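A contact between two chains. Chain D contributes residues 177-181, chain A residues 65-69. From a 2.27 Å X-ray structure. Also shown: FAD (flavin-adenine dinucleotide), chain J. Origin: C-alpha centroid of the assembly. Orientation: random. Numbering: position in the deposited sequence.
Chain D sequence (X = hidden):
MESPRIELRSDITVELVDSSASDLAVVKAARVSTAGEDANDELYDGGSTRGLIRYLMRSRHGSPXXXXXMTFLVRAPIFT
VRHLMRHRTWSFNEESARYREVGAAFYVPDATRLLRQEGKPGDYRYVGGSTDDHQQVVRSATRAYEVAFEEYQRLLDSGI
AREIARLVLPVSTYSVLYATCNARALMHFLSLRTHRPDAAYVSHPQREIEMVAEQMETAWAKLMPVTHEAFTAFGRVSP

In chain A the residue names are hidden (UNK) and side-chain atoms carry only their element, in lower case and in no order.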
# COMPACT_ATOMS: atom_id res chain seq x y z
N LEU D 177 20.73 7.01 1.87
CA LEU D 177 19.51 6.44 2.49
C LEU D 177 19.52 4.94 2.62
O LEU D 177 20.29 4.30 1.91
CB LEU D 177 18.29 6.85 1.74
CG LEU D 177 18.14 6.46 0.27
CD1 LEU D 177 16.62 6.36 0.01
CD2 LEU D 177 18.66 7.54 -0.60
N TYR D 178 18.67 4.38 3.50
CA TYR D 178 18.36 2.93 3.47
C TYR D 178 17.07 2.69 2.69
O TYR D 178 16.09 3.44 2.86
CB TYR D 178 18.24 2.32 4.86
CG TYR D 178 19.54 2.18 5.66
CD1 TYR D 178 20.44 1.18 5.40
CD2 TYR D 178 19.83 3.04 6.70
CE1 TYR D 178 21.62 1.04 6.14
CE2 TYR D 178 21.01 2.89 7.46
CZ TYR D 178 21.91 1.88 7.14
OH TYR D 178 23.06 1.72 7.88
N ALA D 179 17.05 1.68 1.84
CA ALA D 179 15.87 1.39 0.98
C ALA D 179 15.64 -0.07 1.11
O ALA D 179 16.57 -0.84 0.88
CB ALA D 179 16.18 1.75 -0.47
N THR D 180 14.43 -0.44 1.55
CA THR D 180 14.08 -1.81 1.81
C THR D 180 12.87 -2.16 0.99
O THR D 180 11.89 -1.43 0.98
CB THR D 180 13.76 -2.06 3.32
OG1 THR D 180 14.93 -1.82 4.16
CG2 THR D 180 13.29 -3.51 3.55
N CYS D 181 12.93 -3.33 0.33
CA CYS D 181 11.88 -3.85 -0.51
C CYS D 181 11.82 -5.39 -0.33
O CYS D 181 12.71 -5.99 0.27
CB CYS D 181 12.20 -3.53 -1.98
SG CYS D 181 13.76 -4.30 -2.42
N UNK A 65 11.23 1.46 11.75
CA UNK A 65 10.84 0.13 12.14
C UNK A 65 10.43 -0.79 10.99
O UNK A 65 10.06 -1.93 11.23
c UNK A 65 9.74 0.16 13.22
c UNK A 65 10.05 2.96 15.76
c UNK A 65 10.89 0.31 15.45
c UNK A 65 10.79 2.34 16.78
c UNK A 65 10.13 0.92 14.44
c UNK A 65 9.72 2.23 14.61
c UNK A 65 11.24 0.99 16.58
N UNK A 66 10.49 -0.31 9.75
CA UNK A 66 10.07 -1.09 8.59
C UNK A 66 11.20 -1.88 7.89
O UNK A 66 10.95 -2.66 6.93
c UNK A 66 8.23 0.63 8.04
c UNK A 66 7.58 1.49 6.92
c UNK A 66 9.45 -0.15 7.57
o UNK A 66 6.66 2.29 7.22
o UNK A 66 7.97 1.40 5.74
N UNK A 67 12.44 -1.69 8.32
CA UNK A 67 13.60 -2.32 7.61
C UNK A 67 13.90 -3.72 8.17
O UNK A 67 14.93 -3.93 8.89
c UNK A 67 14.40 1.40 5.34
c UNK A 67 14.86 -1.42 7.59
n UNK A 67 14.79 0.17 5.62
c UNK A 67 14.06 1.05 7.48
c UNK A 67 14.59 -0.08 6.97
n UNK A 67 13.95 1.95 6.45
N UNK A 68 12.98 -4.65 7.88
CA UNK A 68 13.06 -5.97 8.50
C UNK A 68 11.89 -6.79 8.01
O UNK A 68 11.02 -6.26 7.36
c UNK A 68 13.08 -5.83 10.04
c UNK A 68 11.84 -5.01 10.59
n UNK A 68 10.64 -5.52 10.33
o UNK A 68 12.00 -3.96 11.23
N UNK A 69 11.92 -8.08 8.25
CA UNK A 69 10.79 -8.89 7.90
C UNK A 69 10.66 -10.02 8.90
O UNK A 69 11.65 -10.41 9.59
o UNK A 69 11.86 -10.35 6.31
c UNK A 69 10.85 -9.40 6.45
PA FAD J . 2.32 7.11 4.51
O1A FAD J . 0.83 7.36 3.89
O2A FAD J . 3.51 6.24 3.83
O5B FAD J . 1.92 5.59 5.29
C5B FAD J . 0.71 5.55 6.23
C4B FAD J . 0.59 4.34 7.09
O4B FAD J . 0.66 3.27 6.08
C3B FAD J . 1.87 4.13 7.94
O3B FAD J . 1.95 4.91 9.19
C2B FAD J . 1.87 2.59 8.13
O2B FAD J . 0.98 2.02 9.15
C1B FAD J . 1.36 2.17 6.73
N9A FAD J . 2.35 1.70 5.79
C8A FAD J . 2.47 2.08 4.48
N7A FAD J . 3.45 1.34 3.91
C5A FAD J . 3.94 0.45 4.85
C6A FAD J . 4.94 -0.56 4.86
N6A FAD J . 5.71 -0.89 3.81
N1A FAD J . 5.13 -1.23 6.00
C2A FAD J . 4.40 -0.95 7.10
N3A FAD J . 3.46 -0.01 7.14
C4A FAD J . 3.22 0.70 6.04
N1 FAD J . 12.00 10.50 6.73
C2 FAD J . 13.35 10.17 6.53
O2 FAD J . 13.65 9.47 5.58
N3 FAD J . 14.32 10.66 7.39
C4 FAD J . 13.95 11.49 8.49
O4 FAD J . 14.82 11.91 9.26
C4X FAD J . 12.59 11.81 8.71
N5 FAD J . 12.17 12.63 9.79
C5X FAD J . 10.83 13.12 9.84
C6 FAD J . 10.48 14.12 10.78
C7 FAD J . 9.17 14.62 10.84
C7M FAD J . 8.89 15.71 11.89
C8 FAD J . 8.17 14.09 9.96
C8M FAD J . 6.69 14.58 9.97
C9 FAD J . 8.53 13.09 9.02
C9A FAD J . 9.85 12.60 8.96
N10 FAD J . 10.26 11.63 7.98
C10 FAD J . 11.62 11.32 7.81
C1' FAD J . 9.35 11.10 6.96
C2' FAD J . 8.69 9.84 7.52
O2' FAD J . 9.72 8.89 7.91
C3' FAD J . 7.64 9.24 6.57
O3' FAD J . 8.24 8.71 5.37
C4' FAD J . 6.58 10.28 6.25
O4' FAD J . 6.37 11.00 7.46
C5' FAD J . 5.26 9.62 5.79
O5' FAD J . 4.78 8.88 6.94
P FAD J . 4.20 7.39 6.91
O1P FAD J . 5.12 6.31 6.40
O2P FAD J . 3.80 7.12 8.44
O3P FAD J . 2.74 7.54 6.11

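Position 65 of chain A carries seven side-chain carbons and no heteroatom. One carbon leads into a ring of six. This is the pattern of a benzyl group without a hydroxyl. The side chain stays far from the strand of chain D and covers none of it; its CB is 10.6 Å from OG1 of D:Thr180, and the ring lies farther off. The residue is A:Phe65, with chi1 in the m well.

Position 66 has five side-chain atoms. Three carbons run in a chain, and the third carries two oxygens. That is a carboxylate on a two-carbon stem. The CA-to-CB bond points sideways relative to chain D, and the side chain makes no contact with it. The residue is A:Glu66. Its chain is extended at chi2 (t), which carries the carboxylate to the adenine of FAD, where OE1 of A:Glu66 lies 3.7 Å from C6A of FAD. Both carboxylate oxygens are hydrogen-bonded elsewhere in the structure. What faces chain D is the backbone: O of A:Glu66 is 4.2 Å from CG2 of D:Thr180, a loose packing contact.

Position 67 has six side-chain atoms. One carbon leads to a five-membered ring of three carbons and two nitrogens. An imidazole fits this; no other standard side chain does. One ring nitrogen lies 2.5 Å from OG1 of D:Thr180. The ring carbon between the two nitrogens lies 3.6 Å from O of D:Tyr178. The residue is A:His67, with chi1 in the m well. The nitrogen near the threonine is ND1, and the carbon is CE1. The CA-to-CB bond points sideways, but the end of the side chain comes nearer to the strand. NE2 is hydrogen-bonded elsewhere in the structure.

Position 68 has four side-chain atoms. Two carbons are followed by one oxygen and one nitrogen on the second. This is a short carboxamide. Its CA-to-CB bond points away from chain D. The residue is A:Asn68. Its backbone N makes a weak hydrogen bond to O of A:Glu66, at 3.0 Å, which spans the turn at A:His67.

Position 69 has two side-chain atoms, one carbon and one oxygen. That is a hydroxymethyl group. The CA-to-CB bond points toward chain D, yet no contact forms: CB is 7.0 Å from CG2 of D:Thr180, and the oxygen lies farther from that atom. The residue is A:Ser69, whose OG is hydrogen-bonded elsewhere in the structure.

The contact is small, burying 173 Å² over both sides, and it centres on A:His67 and D:Thr180. Their CA atoms are 5.8 Å apart. On the strand, the CA-to-CB bonds of D:Tyr178 and D:Thr180 point toward chain A, while that of D:Ala179 between them points away. The hydroxyl of D:Thr180 meets the imidazole at its edge, near the ring plane. The hydrogen bond between ND1 of A:His67 and OG1 of D:Thr180 is very short, at 2.5 Å. CB of D:Tyr178 packs 4.0 Å from CE1 of A:His67, while the phenol end leads away.

Chain A 65-69: FEHNS
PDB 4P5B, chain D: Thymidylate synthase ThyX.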